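Local coordinates for uncharacterized protein C4B3.07 (Schizosaccharomyces pombe, PDB 3QTM), which is required for correct translation termination, directly inhibits ofd1 and promotes stability of the sre1 transcription factor domain that activates hypoxic gene expression, at residues Leu180-Leu185 against Lys220-Pro225; Ile213-Trp218 against Asn241-Phe246; Tyr231-Gln236 against Thr284-Pro289. One frame throughout, in Å; residues are numbered along the deposited sequence.

Contacts 1 and 2 are buried near the centre of a helical, strand-free chain; contact 3 lies further out, at the surface. Contact 1 packs the loop before helix 188-197 on the loop between helices 213-220 and 229-254; contact 2 pairs those last two helices, and contact 3 sets helix 229-254 against the end of helix 262-285. Centres lie about 14 Å apart between contact 1 and either other, about 16 Å between contacts 2 and 3. Contact 2 crosses both others along the chain, whereas contact 3 opens after contact 1 closes. Trp-218 of contact 2 packs against the carbonyls of Pro-182 and Leu-185 in contact 1. Helix 229-254 packs on helices 213-220 and 262-285, consistent with a tetratricopeptide-like array.

Contact 1. Residues Leu180-Leu185 against Lys220-Pro225; sequences LTPDSL and KSVVDP
Thr-181 and Ser-221 bring two loops together with their CA atoms 5.0 Å apart, and no direct hydrogen bond joins the two segments. Ser-221 lies at the centre: its CB rests 3.4 Å from Leu-180 O, and its CA makes a long CH-O approach to the same oxygen. A water links the loops here, donating to Ser-221 O and weakly to Leu-180 O. The first torsion of Ser-221 (76°) sets OG between the backbone N and the carbonyl carbon; this hydroxyl is bonded to Trp-218 O, one turn back, and also lies 3.7 Å from Pro-182 CG. Leu-185 CD1 also meets Ser-221 CB, at 3.9 Å. The Pro-182 ring presents CG to Val-222 CG1, again at 3.7 Å. An alanine at Pro-182 would probably leave a gap beside Val-222 CG1 and Ser-221 OG, since ring atoms CG and CD supply those contacts. The side chains of Leu-180 and Lys-220 cross at about a right angle; Leu-180 CD2 lies 3.9 Å from Lys-220 CG and almost as near the lysine CB and CD, while the lysine chain runs on to bond its NZ to Thr-174 O. Within the first loop, Thr-181 OG1 accepts from Ser-184 N at 3.0 Å, an ST motif in the turn ahead of helix 188-197. Helix 119-142 touches Leu-180 and Leu-185 through Leu-123. The arrangement, one interhelical loop laid against another, suits the stacked helices of a tetratricopeptide-like fold.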
loop_
_atom_site.group_PDB
_atom_site.type_symbol
_atom_site.label_atom_id
_atom_site.label_comp_id
_atom_site.label_asym_id
_atom_site.label_seq_id
_atom_site.Cartn_x
_atom_site.Cartn_y
_atom_site.Cartn_z
ATOM N N LEU A 180 3.871 -8.923 7.268
ATOM C CA LEU A 180 3.827 -7.493 6.953
ATOM C C LEU A 180 4.996 -7.102 6.052
ATOM O O LEU A 180 5.995 -6.565 6.517
ATOM C CB LEU A 180 3.840 -6.642 8.232
ATOM C CG LEU A 180 3.518 -5.143 8.082
ATOM C CD1 LEU A 180 2.017 -4.902 7.888
ATOM C CD2 LEU A 180 4.028 -4.330 9.270
ATOM N N THR A 181 4.857 -7.368 4.761
ATOM C CA THR A 181 5.885 -7.046 3.776
ATOM C C THR A 181 5.420 -5.910 2.878
ATOM O O THR A 181 4.215 -5.621 2.815
ATOM C CB THR A 181 6.130 -8.242 2.855
ATOM O OG1 THR A 181 4.919 -8.533 2.148
ATOM C CG2 THR A 181 6.563 -9.491 3.663
ATOM N N PRO A 182 6.363 -5.278 2.149
ATOM C CA PRO A 182 5.964 -4.264 1.167
ATOM C C PRO A 182 4.929 -4.787 0.170
ATOM O O PRO A 182 4.015 -4.046 -0.214
ATOM C CB PRO A 182 7.283 -3.929 0.465
ATOM C CG PRO A 182 8.309 -4.157 1.523
ATOM C CD PRO A 182 7.830 -5.367 2.277
ATOM N N ASP A 183 5.051 -6.045 -0.235
ATOM C CA ASP A 183 4.080 -6.598 -1.169
ATOM C C ASP A 183 2.689 -6.699 -0.531
ATOM O O ASP A 183 1.684 -6.358 -1.148
ATOM C CB ASP A 183 4.506 -7.975 -1.653
ATOM C CG ASP A 183 3.463 -8.605 -2.545
ATOM O OD1 ASP A 183 3.333 -8.142 -3.702
ATOM O OD2 ASP A 183 2.767 -9.540 -2.081
ATOM N N SER A 184 2.624 -7.168 0.705
ATOM C CA SER A 184 1.323 -7.300 1.349
ATOM C C SER A 184 0.659 -5.943 1.583
ATOM O O SER A 184 -0.539 -5.882 1.825
ATOM C CB SER A 184 1.425 -8.049 2.670
ATOM O OG SER A 184 1.820 -7.174 3.698
ATOM N N LEU A 185 1.427 -4.857 1.527
ATOM C CA LEU A 185 0.827 -3.542 1.722
ATOM C C LEU A 185 0.407 -2.878 0.421
ATOM O O LEU A 185 0.005 -1.725 0.430
ATOM C CB LEU A 185 1.758 -2.611 2.490
ATOM C CG LEU A 185 2.076 -2.995 3.932
ATOM C CD1 LEU A 185 3.081 -1.981 4.553
ATOM C CD2 LEU A 185 0.783 -3.065 4.720
ATOM N N LYS A 220 7.121 0.348 8.874
ATOM C CA LYS A 220 7.283 -0.833 9.710
ATOM C C LYS A 220 7.633 -2.088 8.900
ATOM O O LYS A 220 8.323 -2.980 9.393
ATOM C CB LYS A 220 6.050 -1.086 10.580
ATOM C CG LYS A 220 6.278 -2.195 11.618
ATOM C CD LYS A 220 5.103 -2.380 12.574
ATOM C CE LYS A 220 4.593 -1.036 13.070
ATOM N NZ LYS A 220 4.171 -1.082 14.490
ATOM N N SER A 221 7.166 -2.158 7.657
ATOM C CA SER A 221 7.395 -3.355 6.849
ATOM C C SER A 221 8.876 -3.562 6.516
ATOM O O SER A 221 9.261 -4.604 5.997
ATOM C CB SER A 221 6.562 -3.322 5.561
ATOM O OG SER A 221 7.116 -2.444 4.605
ATOM N N VAL A 222 9.696 -2.566 6.815
ATOM C CA VAL A 222 11.109 -2.617 6.466
ATOM C C VAL A 222 12.015 -2.017 7.549
ATOM O O VAL A 222 13.138 -1.610 7.262
ATOM C CB VAL A 222 11.378 -1.926 5.096
ATOM C CG1 VAL A 222 10.620 -2.630 3.982
ATOM C CG2 VAL A 222 10.991 -0.455 5.143
ATOM N N VAL A 223 11.531 -1.984 8.792
ATOM C CA VAL A 223 12.314 -1.473 9.923
ATOM C C VAL A 223 13.624 -2.225 10.120
ATOM O O VAL A 223 14.685 -1.610 10.233
ATOM C CB VAL A 223 11.537 -1.515 11.267
ATOM C CG1 VAL A 223 10.432 -0.496 11.268
ATOM C CG2 VAL A 223 10.993 -2.911 11.545
ATOM N N ASP A 224 13.545 -3.550 10.182
ATOM C CA ASP A 224 14.744 -4.369 10.286
ATOM C C ASP A 224 15.806 -3.832 9.325
ATOM O O ASP A 224 15.622 -3.880 8.110
ATOM C CB ASP A 224 14.419 -5.826 9.957
ATOM C CG ASP A 224 15.658 -6.708 9.911
ATOM O OD1 ASP A 224 16.767 -6.198 10.177
ATOM O OD2 ASP A 224 15.526 -7.913 9.605
ATOM N N PRO A 225 16.923 -3.312 9.868
ATOM C CA PRO A 225 17.990 -2.760 9.022
ATOM C C PRO A 225 18.535 -3.803 8.057
ATOM O O PRO A 225 19.080 -3.442 7.013
ATOM C CB PRO A 225 19.063 -2.349 10.034
ATOM C CG PRO A 225 18.312 -2.140 11.309
ATOM C CD PRO A 225 17.243 -3.194 11.301
HETATM O O HOH W 1 9.200 -7.010 5.349
#

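Contact 2. Residues Ile213-Trp218 against Asn241-Phe246; sequences IITALW and NNYTTF
Asn-242 and Thr-215 carry most of this interface, with Tyr-243 third. The side chains of Asn-242 and Ile-214 cross at about a right angle, Asn-242 ND2 coming to 3.6 Å from the Ile-214 CG2 methyl. Both polar atoms of the amide are bonded: ND2 donates to Ala-238 O in its own helix and to a water, while OD1 is bonded to Ser-192 OG of helix 188-197. That water also accepts from Trp-218 NE1 at 2.9 Å, against 3.2 Å from Asn-242 ND2, and so ties the indole to the amide across the interface. With both ends of this buried amide engaged, its rotation is largely fixed. The two segments run nearly antiparallel, at 159°, with their axes 10.9 Å apart at the closest, as expected for the helical hairpins of a tetratricopeptide-like array; the connection between them is the short loop after helix 213-220. Thr-215 slides past Asn-242 in the opposite direction, Thr-215 OG1 lying 4.1 Å from Asn-242 CB. Anti to the carbonyl carbon (chi1 -85°), that hydroxyl also makes a weak bond to the backbone O of the modified cysteine at position 211. The Thr-215 CG2 methyl meets the phenol of Tyr-243 at OH, 3.6 Å away. Beyond the pair, the Tyr-243 ring meets Trp-271, and its side chain touches Asn-274, Ser-275 and Thr-278 of helix 262-285.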
loop_
_atom_site.group_PDB
_atom_site.type_symbol
_atom_site.label_atom_id
_atom_site.label_comp_id
_atom_site.label_asym_id
_atom_site.label_seq_id
_atom_site.Cartn_x
_atom_site.Cartn_y
_atom_site.Cartn_z
ATOM N N ILE A 213 -1.090 6.600 9.622
ATOM C CA ILE A 213 -1.242 5.159 9.695
ATOM C C ILE A 213 -0.586 4.493 8.489
ATOM O O ILE A 213 0.221 3.557 8.641
ATOM C CB ILE A 213 -2.715 4.753 9.709
ATOM C CG1 ILE A 213 -3.382 5.197 11.007
ATOM C CG2 ILE A 213 -2.846 3.239 9.531
ATOM C CD1 ILE A 213 -4.895 5.006 11.008
ATOM N N ILE A 214 -0.947 4.967 7.297
ATOM C CA ILE A 214 -0.455 4.387 6.045
ATOM C C ILE A 214 1.058 4.424 6.046
ATOM O O ILE A 214 1.729 3.447 5.734
ATOM C CB ILE A 214 -0.940 5.182 4.826
ATOM C CG1 ILE A 214 -2.413 4.878 4.543
ATOM C CG2 ILE A 214 -0.089 4.857 3.587
ATOM C CD1 ILE A 214 -3.079 5.871 3.580
ATOM N N THR A 215 1.581 5.577 6.425
ATOM C CA THR A 215 3.006 5.833 6.399
ATOM C C THR A 215 3.736 4.997 7.442
ATOM O O THR A 215 4.790 4.433 7.168
ATOM C CB THR A 215 3.255 7.336 6.617
ATOM O OG1 THR A 215 3.146 8.003 5.349
ATOM C CG2 THR A 215 4.622 7.583 7.209
ATOM N N ALA A 216 3.168 4.906 8.639
ATOM C CA ALA A 216 3.765 4.086 9.681
ATOM C C ALA A 216 3.859 2.626 9.239
ATOM O O ALA A 216 4.829 1.938 9.545
ATOM C CB ALA A 216 2.966 4.213 10.989
ATOM N N LEU A 217 2.849 2.158 8.509
ATOM C CA LEU A 217 2.826 0.768 8.051
ATOM C C LEU A 217 3.930 0.463 7.029
ATOM O O LEU A 217 4.649 -0.533 7.149
ATOM C CB LEU A 217 1.435 0.395 7.505
ATOM C CG LEU A 217 0.330 0.267 8.582
ATOM C CD1 LEU A 217 -1.019 -0.019 7.970
ATOM C CD2 LEU A 217 0.655 -0.793 9.636
ATOM N N TRP A 218 4.064 1.310 6.019
ATOM C CA TRP A 218 5.112 1.090 5.026
ATOM C C TRP A 218 6.459 1.043 5.728
ATOM O O TRP A 218 7.264 0.151 5.481
ATOM C CB TRP A 218 5.107 2.180 3.954
ATOM C CG TRP A 218 4.030 2.023 2.914
ATOM C CD1 TRP A 218 2.932 2.822 2.748
ATOM C CD2 TRP A 218 3.953 1.018 1.892
ATOM N NE1 TRP A 218 2.177 2.374 1.693
ATOM C CE2 TRP A 218 2.779 1.271 1.148
ATOM C CE3 TRP A 218 4.762 -0.066 1.529
ATOM C CZ2 TRP A 218 2.395 0.481 0.059
ATOM C CZ3 TRP A 218 4.374 -0.858 0.450
ATOM C CH2 TRP A 218 3.206 -0.575 -0.274
ATOM N N ASN A 241 5.696 8.953 -2.064
ATOM C CA ASN A 241 4.425 9.253 -2.724
ATOM C C ASN A 241 3.359 9.858 -1.804
ATOM O O ASN A 241 2.668 10.810 -2.172
ATOM C CB ASN A 241 3.854 8.003 -3.389
ATOM C CG ASN A 241 2.505 8.262 -4.037
ATOM O OD1 ASN A 241 2.403 9.054 -4.972
ATOM N ND2 ASN A 241 1.459 7.601 -3.538
ATOM N N ASN A 242 3.201 9.296 -0.613
ATOM C CA ASN A 242 2.249 9.865 0.336
ATOM C C ASN A 242 2.640 11.287 0.775
ATOM O O ASN A 242 1.784 12.171 0.849
ATOM C CB ASN A 242 2.025 8.932 1.528
ATOM C CG ASN A 242 1.133 7.721 1.170
ATOM O OD1 ASN A 242 -0.092 7.832 1.094
ATOM N ND2 ASN A 242 1.759 6.564 0.956
ATOM N N TYR A 243 3.925 11.517 1.039
ATOM C CA TYR A 243 4.372 12.869 1.390
ATOM C C TYR A 243 4.083 13.889 0.284
ATOM O O TYR A 243 3.557 14.971 0.550
ATOM C CB TYR A 243 5.858 12.904 1.741
ATOM C CG TYR A 243 6.197 12.156 3.003
ATOM C CD1 TYR A 243 5.202 11.780 3.892
ATOM C CD2 TYR A 243 7.517 11.842 3.318
ATOM C CE1 TYR A 243 5.501 11.092 5.054
ATOM C CE2 TYR A 243 7.825 11.156 4.481
ATOM C CZ TYR A 243 6.812 10.786 5.345
ATOM O OH TYR A 243 7.115 10.104 6.505
ATOM N N THR A 244 4.433 13.549 -0.952
ATOM C CA THR A 244 4.282 14.506 -2.034
ATOM C C THR A 244 2.812 14.745 -2.311
ATOM O O THR A 244 2.424 15.821 -2.744
ATOM C CB THR A 244 4.997 14.048 -3.317
ATOM O OG1 THR A 244 4.480 12.778 -3.721
ATOM C CG2 THR A 244 6.500 13.922 -3.066
ATOM N N THR A 245 1.982 13.743 -2.051
ATOM C CA THR A 245 0.551 13.909 -2.283
ATOM C C THR A 245 -0.058 14.830 -1.237
ATOM O O THR A 245 -0.925 15.645 -1.542
ATOM C CB THR A 245 -0.190 12.572 -2.277
ATOM O OG1 THR A 245 0.361 11.730 -3.292
ATOM C CG2 THR A 245 -1.675 12.791 -2.550
ATOM N N PHE A 246 0.400 14.706 -0.000
ATOM C CA PHE A 246 -0.099 15.586 1.036
ATOM C C PHE A 246 0.323 17.025 0.725
ATOM O O PHE A 246 -0.468 17.966 0.858
ATOM C CB PHE A 246 0.396 15.157 2.409
ATOM C CG PHE A 246 -0.658 15.223 3.463
ATOM C CD1 PHE A 246 -1.618 16.221 3.432
ATOM C CD2 PHE A 246 -0.696 14.296 4.487
ATOM C CE1 PHE A 246 -2.606 16.290 4.404
ATOM C CE2 PHE A 246 -1.681 14.358 5.467
ATOM C CZ PHE A 246 -2.635 15.357 5.424
HETATM O O HOH W 2 0.256 3.854 0.097
#

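Contact 3. Residues Tyr231-Gln236 against Thr284-Pro289; sequences YKLIAQ and TLDKSP
Leu-233 reaches Asp-286 with a first torsion of -95°, well off a staggered position, and with CD1 anti to CA (chi2 176°). In this pose Leu-233 CD1 packs tightly on Asp-286 CB at 3.5 Å, and Leu-233 CD2 lies at 4.1 Å from the same carbon. The two side chains cross at about a right angle. In Leu-285, chi1 (-68°) sets CG anti to the carbonyl carbon; from there the methyls meet Lys-232. Leu-285 CD1 touches Lys-232 CB at 3.9 Å, and Leu-285 CD2 meets Lys-232 CD, further along the extended lysine chain, at 4.1 Å. Lys-232 thus lends its aliphatic part to the apolar patch, while its NZ is bonded to Pro-225 O in the preceding loop. Leu-233 CG and Leu-285 CB meet at 4.2 Å, and Gln-236 CG approaches Leu-285 CD1 from one turn further along, at 4.3 Å. The contact is purely van der Waals. Asp-286, whose CB does the touching, turns its carboxylate to a salt bridge with Arg-291, just beyond the segment. Asp-286 is also the first residue to leave helical torsions after helix 262-285, so the patch marks the C-terminal end of that helix. Alongside, Leu-233 rests on Ile-282, and Gln-236 on Thr-278, Val-281 and Ile-282, so that helix 229-254 packs on the last turns of helix 262-285 while Ala-235 touches Val-222 of the preceding loop.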
loop_
_atom_site.group_PDB
_atom_site.type_symbol
_atom_site.label_atom_id
_atom_site.label_comp_id
_atom_site.label_asym_id
_atom_site.label_seq_id
_atom_site.Cartn_x
_atom_site.Cartn_y
_atom_site.Cartn_z
ATOM N N TYR A 231 13.668 -4.213 -0.986
ATOM C CA TYR A 231 12.374 -4.036 -0.317
ATOM C C TYR A 231 12.231 -2.680 0.363
ATOM O O TYR A 231 11.152 -2.086 0.336
ATOM C CB TYR A 231 12.084 -5.186 0.660
ATOM C CG TYR A 231 12.017 -6.525 -0.050
ATOM C CD1 TYR A 231 10.919 -6.859 -0.837
ATOM C CD2 TYR A 231 13.066 -7.437 0.038
ATOM C CE1 TYR A 231 10.854 -8.072 -1.508
ATOM C CE2 TYR A 231 13.020 -8.660 -0.627
ATOM C CZ TYR A 231 11.907 -8.972 -1.397
ATOM O OH TYR A 231 11.846 -10.174 -2.059
ATOM N N LYS A 232 13.310 -2.193 0.973
ATOM C CA LYS A 232 13.298 -0.857 1.557
ATOM C C LYS A 232 12.882 0.172 0.504
ATOM O O LYS A 232 12.164 1.115 0.796
ATOM C CB LYS A 232 14.669 -0.499 2.110
ATOM C CG LYS A 232 15.130 -1.341 3.266
ATOM C CD LYS A 232 16.487 -0.865 3.741
ATOM C CE LYS A 232 17.035 -1.719 4.870
ATOM N NZ LYS A 232 18.343 -1.184 5.341
ATOM N N LEU A 233 13.331 -0.031 -0.730
ATOM C CA LEU A 233 13.012 0.875 -1.826
ATOM C C LEU A 233 11.522 0.973 -2.104
ATOM O O LEU A 233 10.972 2.069 -2.239
ATOM C CB LEU A 233 13.720 0.429 -3.106
ATOM C CG LEU A 233 15.053 1.094 -3.407
ATOM C CD1 LEU A 233 15.691 0.474 -4.654
ATOM C CD2 LEU A 233 14.817 2.591 -3.587
ATOM N N ILE A 234 10.868 -0.177 -2.223
ATOM C CA ILE A 234 9.443 -0.198 -2.521
ATOM C C ILE A 234 8.652 0.553 -1.444
ATOM O O ILE A 234 7.784 1.372 -1.755
ATOM C CB ILE A 234 8.899 -1.643 -2.655
ATOM C CG1 ILE A 234 9.688 -2.410 -3.732
ATOM C CG2 ILE A 234 7.390 -1.609 -2.948
ATOM C CD1 ILE A 234 9.195 -3.826 -3.991
ATOM N N ALA A 235 8.964 0.263 -0.182
ATOM C CA ALA A 235 8.342 0.930 0.967
ATOM C C ALA A 235 8.602 2.449 0.988
ATOM O O ALA A 235 7.681 3.244 1.189
ATOM C CB ALA A 235 8.842 0.289 2.275
ATOM N N GLN A 236 9.858 2.841 0.792
ATOM C CA GLN A 236 10.229 4.253 0.839
ATOM C C GLN A 236 9.616 5.022 -0.330
ATOM O O GLN A 236 9.197 6.163 -0.166
ATOM C CB GLN A 236 11.750 4.433 0.874
ATOM C CG GLN A 236 12.423 3.955 2.159
ATOM C CD GLN A 236 12.082 4.812 3.382
ATOM O OE1 GLN A 236 11.364 5.814 3.291
ATOM N NE2 GLN A 236 12.600 4.412 4.533
ATOM N N THR A 284 20.234 7.085 -1.423
ATOM C CA THR A 284 21.293 6.311 -0.779
ATOM C C THR A 284 21.131 4.809 -1.009
ATOM O O THR A 284 22.104 4.049 -0.971
ATOM C CB THR A 284 21.331 6.554 0.734
ATOM O OG1 THR A 284 21.534 7.949 0.993
ATOM C CG2 THR A 284 22.460 5.749 1.367
ATOM N N LEU A 285 19.896 4.377 -1.234
ATOM C CA LEU A 285 19.608 2.954 -1.421
ATOM C C LEU A 285 19.862 2.517 -2.861
ATOM O O LEU A 285 20.496 1.494 -3.113
ATOM C CB LEU A 285 18.160 2.645 -1.029
ATOM C CG LEU A 285 17.850 2.777 0.459
ATOM C CD1 LEU A 285 16.335 2.767 0.716
ATOM C CD2 LEU A 285 18.563 1.669 1.238
ATOM N N ASP A 286 19.339 3.297 -3.800
ATOM C CA ASP A 286 19.507 3.033 -5.224
ATOM C C ASP A 286 19.990 4.313 -5.899
ATOM O O ASP A 286 19.208 5.032 -6.536
ATOM C CB ASP A 286 18.190 2.577 -5.853
ATOM C CG ASP A 286 18.305 2.355 -7.355
ATOM O OD1 ASP A 286 19.219 1.611 -7.773
ATOM O OD2 ASP A 286 17.485 2.920 -8.117
ATOM N N LYS A 287 21.277 4.600 -5.740
ATOM C CA LYS A 287 21.850 5.821 -6.284
ATOM C C LYS A 287 21.887 5.754 -7.800
ATOM O O LYS A 287 22.713 5.052 -8.389
ATOM C CB LYS A 287 23.247 6.066 -5.712
ATOM C CG LYS A 287 23.797 7.447 -6.028
ATOM C CD LYS A 287 25.187 7.632 -5.464
ATOM C CE LYS A 287 25.831 8.883 -6.037
ATOM N NZ LYS A 287 27.186 9.114 -5.461
ATOM N N SER A 288 20.972 6.475 -8.430
ATOM C CA SER A 288 20.875 6.474 -9.877
ATOM C C SER A 288 20.572 7.887 -10.344
ATOM O O SER A 288 19.743 8.572 -9.745
ATOM C CB SER A 288 19.792 5.502 -10.338
ATOM O OG SER A 288 20.141 4.927 -11.588
ATOM N N PRO A 289 21.242 8.328 -11.420
ATOM C CA PRO A 289 21.252 9.749 -11.795
ATOM C C PRO A 289 19.872 10.280 -12.140
ATOM O O PRO A 289 19.610 11.456 -11.910
ATOM C CB PRO A 289 22.150 9.795 -13.043
ATOM C CG PRO A 289 22.863 8.486 -13.081
ATOM C CD PRO A 289 21.989 7.494 -12.376
#